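PDB 5YVD: Nsp15 from Middle East respiratory syndrome-related coronavirus, which is an endoribonuclease of the coronavirus replicase, built as a six-chain assembly and probably cleaving RNA at uridylates. Local coordinates for residues A[25-29]-A[30-34]; A[78-82]-A[83-87]; A[48-51]-A[52-55]; A[136-139]-A[140-144]. All coordinates share one frame; numbering follows the deposited sequence.

Contact 1: A[25-29]-A[30-34]; sequences AVVND and KIFTK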
loop_
_atom_site.group_PDB
_atom_site.type_symbol
_atom_site.label_atom_id
_atom_site.label_comp_id
_atom_site.label_asym_id
_atom_site.label_seq_id
_atom_site.Cartn_x
_atom_site.Cartn_y
_atom_site.Cartn_z
ATOM N N ALA A 25 -11.522 -10.498 5.010
ATOM C CA ALA A 25 -10.705 -9.263 5.060
ATOM C C ALA A 25 -10.139 -8.888 3.705
ATOM O O ALA A 25 -9.700 -9.740 2.971
ATOM C CB ALA A 25 -9.565 -9.422 6.054
ATOM N N VAL A 26 -10.152 -7.612 3.376
ATOM C CA VAL A 26 -9.447 -7.102 2.179
ATOM C C VAL A 26 -8.202 -6.324 2.595
ATOM O O VAL A 26 -8.300 -5.216 3.114
ATOM C CB VAL A 26 -10.305 -6.145 1.325
ATOM C CG1 VAL A 26 -9.558 -5.738 0.059
ATOM C CG2 VAL A 26 -11.638 -6.784 0.968
ATOM N N VAL A 27 -7.036 -6.897 2.338
ATOM C CA VAL A 27 -5.815 -6.353 2.847
ATOM C C VAL A 27 -4.909 -6.069 1.675
ATOM O O VAL A 27 -4.235 -6.962 1.164
ATOM C CB VAL A 27 -5.122 -7.331 3.830
ATOM C CG1 VAL A 27 -4.011 -6.606 4.591
ATOM C CG2 VAL A 27 -6.126 -7.968 4.795
ATOM N N ASN A 28 -4.895 -4.799 1.278
ATOM C CA ASN A 28 -4.109 -4.296 0.162
ATOM C C ASN A 28 -4.525 -5.070 -1.090
ATOM O O ASN A 28 -5.671 -5.005 -1.509
ATOM C CB ASN A 28 -2.596 -4.401 0.454
ATOM C CG ASN A 28 -2.167 -3.587 1.670
ATOM O OD1 ASN A 28 -1.437 -4.090 2.512
ATOM N ND2 ASN A 28 -2.619 -2.325 1.766
ATOM N N ASP A 29 -3.588 -5.818 -1.657
ATOM C CA ASP A 29 -3.834 -6.600 -2.851
ATOM C C ASP A 29 -4.446 -7.990 -2.581
ATOM O O ASP A 29 -4.694 -8.740 -3.529
ATOM C CB ASP A 29 -2.505 -6.750 -3.588
ATOM C CG ASP A 29 -1.487 -7.553 -2.788
ATOM O OD1 ASP A 29 -0.774 -8.387 -3.375
ATOM O OD2 ASP A 29 -1.424 -7.370 -1.552
ATOM N N LYS A 30 -4.716 -8.333 -1.317
ATOM C CA LYS A 30 -5.141 -9.705 -0.985
ATOM C C LYS A 30 -6.532 -9.852 -0.360
ATOM O O LYS A 30 -7.092 -8.917 0.206
ATOM C CB LYS A 30 -4.105 -10.364 -0.079
ATOM C CG LYS A 30 -2.738 -10.477 -0.735
ATOM C CD LYS A 30 -1.691 -11.099 0.185
ATOM C CE LYS A 30 -0.325 -10.455 -0.008
ATOM N NZ LYS A 30 0.178 -10.658 -1.391
ATOM N N ILE A 31 -7.078 -11.058 -0.487
ATOM C CA ILE A 31 -8.320 -11.438 0.173
ATOM C C ILE A 31 -8.072 -12.624 1.135
ATOM O O ILE A 31 -7.495 -13.644 0.750
ATOM C CB ILE A 31 -9.386 -11.824 -0.852
ATOM C CG1 ILE A 31 -9.695 -10.648 -1.776
ATOM C CG2 ILE A 31 -10.651 -12.306 -0.161
ATOM C CD1 ILE A 31 -10.659 -9.629 -1.223
ATOM N N PHE A 32 -8.492 -12.464 2.395
ATOM C CA PHE A 32 -8.392 -13.539 3.379
ATOM C C PHE A 32 -9.742 -13.922 3.915
ATOM O O PHE A 32 -10.627 -13.096 3.946
ATOM C CB PHE A 32 -7.554 -13.093 4.551
ATOM C CG PHE A 32 -6.131 -12.824 4.213
ATOM C CD1 PHE A 32 -5.154 -13.751 4.498
ATOM C CD2 PHE A 32 -5.762 -11.622 3.654
ATOM C CE1 PHE A 32 -3.832 -13.489 4.196
ATOM C CE2 PHE A 32 -4.440 -11.341 3.383
ATOM C CZ PHE A 32 -3.478 -12.273 3.649
ATOM N N THR A 33 -9.885 -15.156 4.374
ATOM C CA THR A 33 -11.127 -15.582 5.038
ATOM C C THR A 33 -10.804 -16.331 6.320
ATOM O O THR A 33 -9.836 -17.075 6.379
ATOM C CB THR A 33 -11.992 -16.466 4.092
ATOM O OG1 THR A 33 -13.337 -16.596 4.577
ATOM C CG2 THR A 33 -11.382 -17.852 3.909
ATOM N N LYS A 34 -11.610 -16.139 7.358
ATOM C CA LYS A 34 -11.447 -16.928 8.587
ATOM C C LYS A 34 -11.871 -18.341 8.285
ATOM O O LYS A 34 -12.919 -18.542 7.712
ATOM C CB LYS A 34 -12.271 -16.367 9.752
ATOM C CG LYS A 34 -11.453 -15.611 10.792
ATOM C CD LYS A 34 -12.329 -14.810 11.759
ATOM C CE LYS A 34 -13.079 -15.671 12.774
ATOM N NZ LYS A 34 -12.152 -16.343 13.724
#
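The backbone oxygen of Val-27 takes the N-H of Lys-30 at 2.9 Å, closing a type II' beta turn over Asn-28 and Asp-29. In return Val-27 N gives its proton to Lys-30 O, also at 2.9 Å, and two residues further along each strand the pattern repeats: Phe-32 N to Ala-25 O is nearly straight at 172°, and Ala-25 N meets Phe-32 O at 2.9 Å. Between these two hydrogen-bonded pairs sits the non-hydrogen-bonded pair Val-26 and Ile-31, whose side chains run side by side, CG2 of the valine 3.7 Å from CD1 of the isoleucine. On the other face, Val-27 crosses Phe-32 at about a right angle and sets CG2 3.8 Å from CD2 of the ring. At the turn, the Lys-30 chain runs alongside Asp-29 and bends at its last two torsions, bringing NZ to the syn side of OD1 at 3.2 Å in a salt bridge. Strand 38-44 flanks strand 30-35, while Val-26 N bonds to Asn-52 OD1 of a second subunit. The hairpin thus satisfies its inward amides by itself and leaves the outer edge of strand 24-27 to bind a neighbouring chain, consistent with the N-terminal oligomerisation region to which it belongs.

Contact 2: A[78-82]-A[83-87]; sequences DICYK and FVLWD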
loop_
_atom_site.group_PDB
_atom_site.type_symbol
_atom_site.label_atom_id
_atom_site.label_comp_id
_atom_site.label_asym_id
_atom_site.label_seq_id
_atom_site.Cartn_x
_atom_site.Cartn_y
_atom_site.Cartn_z
ATOM N N ASP A 78 -14.147 -5.341 -27.758
ATOM C CA ASP A 78 -13.892 -4.412 -26.658
ATOM C C ASP A 78 -14.410 -4.933 -25.299
ATOM O O ASP A 78 -13.792 -4.698 -24.276
ATOM C CB ASP A 78 -14.494 -3.020 -26.981
ATOM C CG ASP A 78 -13.965 -2.431 -28.319
ATOM O OD1 ASP A 78 -12.895 -1.777 -28.359
ATOM O OD2 ASP A 78 -14.644 -2.616 -29.345
ATOM N N ILE A 79 -15.518 -5.667 -25.291
ATOM C CA ILE A 79 -16.181 -6.067 -24.029
ATOM C C ILE A 79 -17.094 -7.287 -24.255
ATOM O O ILE A 79 -17.453 -7.594 -25.408
ATOM C CB ILE A 79 -16.964 -4.860 -23.490
ATOM C CG1 ILE A 79 -17.645 -5.153 -22.161
ATOM C CG2 ILE A 79 -17.996 -4.391 -24.500
ATOM C CD1 ILE A 79 -18.070 -3.877 -21.451
ATOM N N CYS A 80 -17.442 -8.016 -23.196
ATOM C CA CYS A 80 -18.298 -9.187 -23.371
ATOM C C CYS A 80 -19.712 -8.924 -22.808
ATOM O O CYS A 80 -19.892 -8.118 -21.896
ATOM C CB CYS A 80 -17.664 -10.423 -22.713
ATOM S SG CYS A 80 -16.204 -11.137 -23.534
ATOM N N TYR A 81 -20.712 -9.618 -23.359
ATOM C CA TYR A 81 -22.108 -9.428 -22.975
ATOM C C TYR A 81 -22.583 -10.474 -22.005
ATOM O O TYR A 81 -22.846 -11.607 -22.382
ATOM C CB TYR A 81 -23.013 -9.473 -24.200
ATOM C CG TYR A 81 -24.479 -9.159 -23.914
ATOM C CD1 TYR A 81 -25.442 -10.170 -23.904
ATOM C CD2 TYR A 81 -24.905 -7.843 -23.669
ATOM C CE1 TYR A 81 -26.775 -9.892 -23.664
ATOM C CE2 TYR A 81 -26.245 -7.558 -23.424
ATOM C CZ TYR A 81 -27.183 -8.588 -23.419
ATOM O OH TYR A 81 -28.528 -8.313 -23.199
ATOM N N LYS A 82 -22.703 -10.067 -20.753
ATOM C CA LYS A 82 -23.293 -10.879 -19.698
ATOM C C LYS A 82 -22.394 -12.026 -19.293
ATOM O O LYS A 82 -22.828 -12.946 -18.617
ATOM C CB LYS A 82 -24.704 -11.351 -20.064
ATOM C CG LYS A 82 -25.772 -10.299 -19.800
ATOM C CD LYS A 82 -27.145 -10.812 -20.225
ATOM C CE LYS A 82 -28.247 -10.344 -19.286
ATOM N NZ LYS A 82 -28.313 -8.858 -19.216
ATOM N N PHE A 83 -21.129 -11.934 -19.666
ATOM C CA PHE A 83 -20.130 -12.832 -19.129
ATOM C C PHE A 83 -18.799 -12.115 -19.100
ATOM O O PHE A 83 -18.652 -11.030 -19.614
ATOM C CB PHE A 83 -20.036 -14.154 -19.935
ATOM C CG PHE A 83 -19.477 -13.997 -21.328
ATOM C CD1 PHE A 83 -20.292 -13.599 -22.373
ATOM C CD2 PHE A 83 -18.142 -14.253 -21.594
ATOM C CE1 PHE A 83 -19.779 -13.439 -23.643
ATOM C CE2 PHE A 83 -17.630 -14.096 -22.879
ATOM C CZ PHE A 83 -18.449 -13.690 -23.899
ATOM N N VAL A 84 -17.825 -12.754 -18.493
ATOM C CA VAL A 84 -16.512 -12.176 -18.329
ATOM C C VAL A 84 -15.516 -13.304 -18.495
ATOM O O VAL A 84 -15.795 -14.451 -18.127
ATOM C CB VAL A 84 -16.407 -11.507 -16.942
ATOM C CG1 VAL A 84 -15.742 -12.421 -15.917
ATOM C CG2 VAL A 84 -15.711 -10.165 -17.054
ATOM N N LEU A 85 -14.378 -12.984 -19.091
ATOM C CA LEU A 85 -13.408 -13.990 -19.473
ATOM C C LEU A 85 -12.135 -13.785 -18.699
ATOM O O LEU A 85 -11.552 -12.692 -18.760
ATOM C CB LEU A 85 -13.134 -13.884 -20.960
ATOM C CG LEU A 85 -14.236 -14.399 -21.900
ATOM C CD1 LEU A 85 -13.795 -14.226 -23.349
ATOM C CD2 LEU A 85 -14.573 -15.865 -21.659
ATOM N N TRP A 86 -11.713 -14.822 -17.965
ATOM C CA TRP A 86 -10.468 -14.772 -17.171
ATOM C C TRP A 86 -9.288 -15.222 -18.008
ATOM O O TRP A 86 -9.363 -16.260 -18.669
ATOM C CB TRP A 86 -10.566 -15.635 -15.909
ATOM C CG TRP A 86 -9.500 -15.357 -14.869
ATOM C CD1 TRP A 86 -8.478 -16.187 -14.489
ATOM C CD2 TRP A 86 -9.369 -14.176 -14.059
ATOM N NE1 TRP A 86 -7.726 -15.599 -13.486
ATOM C CE2 TRP A 86 -8.244 -14.366 -13.210
ATOM C CE3 TRP A 86 -10.092 -12.983 -13.958
ATOM C CZ2 TRP A 86 -7.824 -13.404 -12.293
ATOM C CZ3 TRP A 86 -9.674 -12.017 -13.002
ATOM C CH2 TRP A 86 -8.554 -12.240 -12.201
ATOM N N ASP A 87 -8.228 -14.412 -17.993
ATOM C CA ASP A 87 -6.926 -14.777 -18.557
ATOM C C ASP A 87 -5.953 -15.259 -17.442
ATOM O O ASP A 87 -5.483 -14.460 -16.598
ATOM C CB ASP A 87 -6.340 -13.588 -19.319
ATOM C CG ASP A 87 -5.002 -13.916 -19.972
ATOM O OD1 ASP A 87 -4.236 -14.692 -19.376
ATOM O OD2 ASP A 87 -4.708 -13.384 -21.059
HETATM O O HOH W 1 -18.681 -8.526 -19.444
#
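The Phe-83 ring has Cys-80 CB over one face, Tyr-81 O near its plane at the edge beside CD1, and Leu-85 CG in plane at its edge too. Cys-80 CB stands 3.7 Å from the centroid of the Phe-83 ring and only 15° off its normal, a CH-pi contact, while the sulfur beyond it leans outward at 41°, giving an oblique sulfur-aromatic contact of the same pair. The two meet where the chain leaves strand 79-80, an outermost strand of the mixed sheet in the middle domain, and turns through Tyr-81 and Lys-82 toward strand 86-87. Lys-82 takes a positive phi here, consistent with a tight bend. The phenyl itself occupies the position between backbone N and carbonyl carbon (chi1 69°), from which it presents a face to the cysteine CB. Cys-80 SG, set beside its own backbone N, also touches Leu-85 CD1 at 3.9 Å and so bridges the aromatic and aliphatic groups of the following segment. Another flat group is covered more loosely: Lys-82 CG lies 4.0 Å above one face of the Tyr-81 ring, toward its rim. Beyond the segments, Arg-64 makes a cation-pi contact with Phe-83, and the Tyr-81 ring meets that of Phe-117 in the adjoining strand 115-118. Across the bend one water donates to both backbone oxygens, at 2.8 Å to Cys-80 O and at a separation too short to be reliable to Phe-83 O.

Contact 3: A[48-51]-A[52-55]; sequences TLPT and NIAF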
loop_
_atom_site.group_PDB
_atom_site.type_symbol
_atom_site.label_atom_id
_atom_site.label_comp_id
_atom_site.label_asym_id
_atom_site.label_seq_id
_atom_site.Cartn_x
_atom_site.Cartn_y
_atom_site.Cartn_z
ATOM N N THR A 48 -5.514 -3.804 -12.242
ATOM C CA THR A 48 -5.570 -2.379 -11.897
ATOM C C THR A 48 -6.870 -2.035 -11.211
ATOM O O THR A 48 -7.148 -0.847 -10.992
ATOM C CB THR A 48 -5.405 -1.437 -13.128
ATOM O OG1 THR A 48 -6.548 -1.553 -14.002
ATOM C CG2 THR A 48 -4.048 -1.713 -13.859
ATOM N N LEU A 49 -7.637 -3.057 -10.830
ATOM C CA LEU A 49 -8.946 -2.863 -10.213
ATOM C C LEU A 49 -8.886 -3.072 -8.676
ATOM O O LEU A 49 -7.992 -3.752 -8.161
ATOM C CB LEU A 49 -9.968 -3.801 -10.829
ATOM C CG LEU A 49 -10.285 -3.576 -12.302
ATOM C CD1 LEU A 49 -11.148 -4.697 -12.834
ATOM C CD2 LEU A 49 -10.998 -2.246 -12.528
ATOM N N PRO A 50 -9.837 -2.479 -7.945
ATOM C CA PRO A 50 -9.886 -2.662 -6.534
ATOM C C PRO A 50 -9.940 -4.148 -6.214
ATOM O O PRO A 50 -10.733 -4.896 -6.799
ATOM C CB PRO A 50 -11.185 -1.975 -6.153
ATOM C CG PRO A 50 -11.361 -0.930 -7.181
ATOM C CD PRO A 50 -10.999 -1.703 -8.398
ATOM N N THR A 51 -9.091 -4.555 -5.282
ATOM C CA THR A 51 -8.957 -5.929 -4.939
ATOM C C THR A 51 -10.289 -6.674 -4.815
ATOM O O THR A 51 -10.418 -7.810 -5.310
ATOM C CB THR A 51 -8.180 -6.047 -3.637
ATOM O OG1 THR A 51 -6.887 -5.495 -3.816
ATOM C CG2 THR A 51 -8.014 -7.489 -3.273
ATOM N N ASN A 52 -11.275 -6.079 -4.146
ATOM C CA ASN A 52 -12.519 -6.818 -3.894
ATOM C C ASN A 52 -13.326 -7.061 -5.183
ATOM O O ASN A 52 -14.112 -7.998 -5.264
ATOM C CB ASN A 52 -13.387 -6.132 -2.835
ATOM C CG ASN A 52 -13.789 -4.746 -3.232
ATOM O OD1 ASN A 52 -12.961 -3.967 -3.689
ATOM N ND2 ASN A 52 -15.062 -4.428 -3.072
ATOM N N ILE A 53 -13.101 -6.220 -6.188
ATOM C CA ILE A 53 -13.807 -6.301 -7.454
ATOM C C ILE A 53 -13.119 -7.310 -8.354
ATOM O O ILE A 53 -13.782 -8.125 -9.025
ATOM C CB ILE A 53 -13.818 -4.933 -8.167
ATOM C CG1 ILE A 53 -14.531 -3.897 -7.316
ATOM C CG2 ILE A 53 -14.540 -5.014 -9.506
ATOM C CD1 ILE A 53 -16.035 -4.036 -7.303
ATOM N N ALA A 54 -11.788 -7.243 -8.364
ATOM C CA ALA A 54 -10.983 -8.143 -9.159
ATOM C C ALA A 54 -11.280 -9.575 -8.749
ATOM O O ALA A 54 -11.388 -10.467 -9.575
ATOM C CB ALA A 54 -9.522 -7.836 -8.969
ATOM N N PHE A 55 -11.438 -9.770 -7.455
ATOM C CA PHE A 55 -11.815 -11.051 -6.884
ATOM C C PHE A 55 -13.184 -11.502 -7.330
ATOM O O PHE A 55 -13.408 -12.706 -7.486
ATOM C CB PHE A 55 -11.792 -10.923 -5.355
ATOM C CG PHE A 55 -12.369 -12.102 -4.614
ATOM C CD1 PHE A 55 -11.845 -13.376 -4.781
ATOM C CD2 PHE A 55 -13.392 -11.920 -3.703
ATOM C CE1 PHE A 55 -12.356 -14.441 -4.067
ATOM C CE2 PHE A 55 -13.917 -12.978 -3.007
ATOM C CZ PHE A 55 -13.396 -14.237 -3.187
#
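Pro-50 O is gripped by two amides of the first helical turn, Ile-53 N at 2.8 Å and Ala-54 N at 3.0 Å. The two bonds differ in geometry. Ala-54 N lies nearly along the C=O axis of Pro-50 and its bond is straight at 168°, whereas Ile-53 N comes from above the carbonyl plane in a more bent hydrogen bond. Pro-50 is the N-cap residue, and the next regular bond of helix 51-59 follows at once, from Phe-55 N to Thr-51 O at 3.1 Å. Apolar atoms close the same turn: the proline CB lies 4.0 Å from CG1 of Ile-53, and Leu-49 CB rests against the methyl of Ala-54 at a looser 4.5 Å. Asn-52 folds its amide back alongside the proline, because CG sits between the backbone N and the carbonyl carbon (chi1 60°), and OD1 ends 3.6 Å from Pro-50 CB. In the next shell, Thr-51 OG1 bonds to Asn-28 O and Asn-45 ND2, and Asn-45 ND2 also reaches Leu-49 O, tying the helix start to the chain on either side of strands 30-35 and 38-44. The Asn-52 amide works outward, its ND2 bonding to Val-24 O of a second subunit, whose Ala-25 packs on Pro-50. Backbone oxygens therefore meet the amides of Ile-53, Ala-54 and Phe-55, and the asparagine, using both ends of its amide on a neighbour's strand, serves as a specific polar link between subunits.

Contact 4: A[136-139]-A[140-144]; sequences FISD and RKIKK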
loop_
_atom_site.group_PDB
_atom_site.type_symbol
_atom_site.label_atom_id
_atom_site.label_comp_id
_atom_site.label_asym_id
_atom_site.label_seq_id
_atom_site.Cartn_x
_atom_site.Cartn_y
_atom_site.Cartn_z
ATOM N N PHE A 136 -19.996 -12.365 -32.666
ATOM C CA PHE A 136 -20.741 -13.495 -32.120
ATOM C C PHE A 136 -19.898 -14.748 -32.134
ATOM O O PHE A 136 -19.237 -15.038 -33.135
ATOM C CB PHE A 136 -22.031 -13.753 -32.879
ATOM C CG PHE A 136 -22.961 -14.680 -32.152
ATOM C CD1 PHE A 136 -23.165 -15.979 -32.582
ATOM C CD2 PHE A 136 -23.578 -14.264 -30.994
ATOM C CE1 PHE A 136 -23.989 -16.839 -31.872
ATOM C CE2 PHE A 136 -24.410 -15.104 -30.289
ATOM C CZ PHE A 136 -24.615 -16.399 -30.722
ATOM N N ILE A 137 -19.927 -15.479 -31.022
ATOM C CA ILE A 137 -19.218 -16.742 -30.927
ATOM C C ILE A 137 -20.216 -17.861 -30.693
ATOM O O ILE A 137 -21.140 -17.711 -29.878
ATOM C CB ILE A 137 -18.087 -16.724 -29.857
ATOM C CG1 ILE A 137 -18.625 -16.617 -28.433
ATOM C CG2 ILE A 137 -17.125 -15.571 -30.114
ATOM C CD1 ILE A 137 -17.606 -16.121 -27.411
ATOM N N SER A 138 -20.049 -18.957 -31.444
ATOM C CA SER A 138 -20.925 -20.107 -31.306
ATOM C C SER A 138 -20.273 -21.425 -31.657
ATOM O O SER A 138 -19.303 -21.493 -32.393
ATOM C CB SER A 138 -22.231 -19.931 -32.117
ATOM O OG SER A 138 -22.257 -20.728 -33.285
ATOM N N ASP A 139 -20.864 -22.474 -31.110
ATOM C CA ASP A 139 -20.396 -23.839 -31.273
ATOM C C ASP A 139 -20.937 -24.451 -32.566
ATOM O O ASP A 139 -20.502 -25.535 -32.957
ATOM C CB ASP A 139 -20.806 -24.706 -30.060
ATOM C CG ASP A 139 -22.273 -24.503 -29.632
ATOM O OD1 ASP A 139 -23.010 -23.694 -30.249
ATOM O OD2 ASP A 139 -22.688 -25.148 -28.645
ATOM N N ARG A 140 -21.864 -23.746 -33.218
ATOM C CA ARG A 140 -22.543 -24.242 -34.410
ATOM C C ARG A 140 -22.781 -23.142 -35.460
ATOM O O ARG A 140 -23.128 -22.009 -35.122
ATOM C CB ARG A 140 -23.872 -24.895 -34.017
ATOM C CG ARG A 140 -24.816 -23.982 -33.250
ATOM C CD ARG A 140 -25.868 -24.751 -32.480
ATOM N NE ARG A 140 -26.853 -23.840 -31.886
ATOM C CZ ARG A 140 -27.906 -23.314 -32.523
ATOM N NH1 ARG A 140 -28.144 -23.579 -33.804
ATOM N NH2 ARG A 140 -28.733 -22.507 -31.868
ATOM N N LYS A 141 -22.579 -23.488 -36.733
ATOM C CA LYS A 141 -22.992 -22.638 -37.860
ATOM C C LYS A 141 -24.376 -22.071 -37.605
ATOM O O LYS A 141 -25.277 -22.800 -37.167
ATOM C CB LYS A 141 -23.032 -23.440 -39.175
ATOM C CG LYS A 141 -21.745 -23.398 -39.988
ATOM C CD LYS A 141 -21.950 -23.838 -41.439
ATOM C CE LYS A 141 -22.594 -22.763 -42.317
ATOM N NZ LYS A 141 -21.621 -21.711 -42.721
ATOM N N ILE A 142 -24.555 -20.780 -37.873
ATOM C CA ILE A 142 -25.882 -20.182 -37.754
ATOM C C ILE A 142 -26.392 -19.861 -39.134
ATOM O O ILE A 142 -25.861 -18.965 -39.802
ATOM C CB ILE A 142 -25.900 -18.945 -36.845
ATOM C CG1 ILE A 142 -25.830 -19.409 -35.387
ATOM C CG2 ILE A 142 -27.177 -18.138 -37.044
ATOM C CD1 ILE A 142 -25.369 -18.347 -34.413
ATOM N N LYS A 143 -27.414 -20.622 -39.536
ATOM C CA LYS A 143 -27.997 -20.534 -40.859
ATOM C C LYS A 143 -26.848 -20.458 -41.838
ATOM O O LYS A 143 -26.009 -21.345 -41.850
ATOM C CB LYS A 143 -28.958 -19.341 -40.975
ATOM C CG LYS A 143 -30.135 -19.404 -40.016
ATOM C CD LYS A 143 -31.292 -18.508 -40.455
ATOM C CE LYS A 143 -32.310 -18.315 -39.337
ATOM N NZ LYS A 143 -33.606 -17.770 -39.822
ATOM N N LYS A 144 -26.772 -19.410 -42.642
ATOM C CA LYS A 144 -25.749 -19.391 -43.657
ATOM C C LYS A 144 -25.018 -18.063 -43.702
ATOM O O LYS A 144 -24.348 -17.757 -44.683
ATOM C CB LYS A 144 -26.360 -19.758 -45.029
ATOM C CG LYS A 144 -25.467 -20.675 -45.859
ATOM C CD LYS A 144 -26.203 -21.364 -46.998
ATOM C CE LYS A 144 -27.318 -22.276 -46.498
ATOM N NZ LYS A 144 -27.953 -23.031 -47.610
#
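Phe-136 and Ile-142 cross at about a right angle, the isoleucine setting its terminal CD1 obliquely near CE1 of the phenyl. The ring reaches that methyl because CG stands opposite the backbone N (chi1 -166°), while the isoleucine CG1 lies beside its own N and directs CD1 back toward the strand. Beside this pair lies Ser-138, whose side chain points to the same side as Phe-136. Its OG accepts the N-H of Arg-140 at 3.0 Å, with an N-H...O angle of 147°, fastening the second loop residue to the last residue of the strand. Asp-139 and Arg-140 run side by side in the same direction, yet their carboxylate and guanidinium planes are 55° apart. Asp-139 OD1 touches the aliphatic part of the arginine, 3.5 Å from CG, and remains 4.2 Å from NE, so any attraction is probably weak, the distance being beyond a salt bridge. Arg-140 itself is extended from CG to NE and leaves into exposed surroundings. Ile-142 is held from a second direction, its N bonded to Tyr-176 OH and its side chain resting on Leu-125 of helix 124-129, which also covers Phe-136. Here the end of strand 134-138, a central strand of the middle domain's mixed sheet, passes into a charged surface loop that one isoleucine anchors to the hydrophobic layer between sheet and helix.

Along the chain the order is contact 1, contact 3, contact 2, contact 4. Contacts 1 and 3 belong to the N-terminal oligomerisation region, their centres 11 Å apart; the turn of contact 1 touches the helix start of contact 3, and both reach the second subunit. Contacts 2 and 4 lie in the middle domain, about 19 Å apart between centres, and reach one mixed sheet, in which strand 115-118 separates strands 79-80 and 134-138. Trp-86 packing on Ala-54 joins contact 2 to contact 3 across the two regions. Contact 4, about 42 Å from contact 1 between centres, touches no other subunit, so of these four contacts, those of the N-terminal region are the ones found at subunit interfaces.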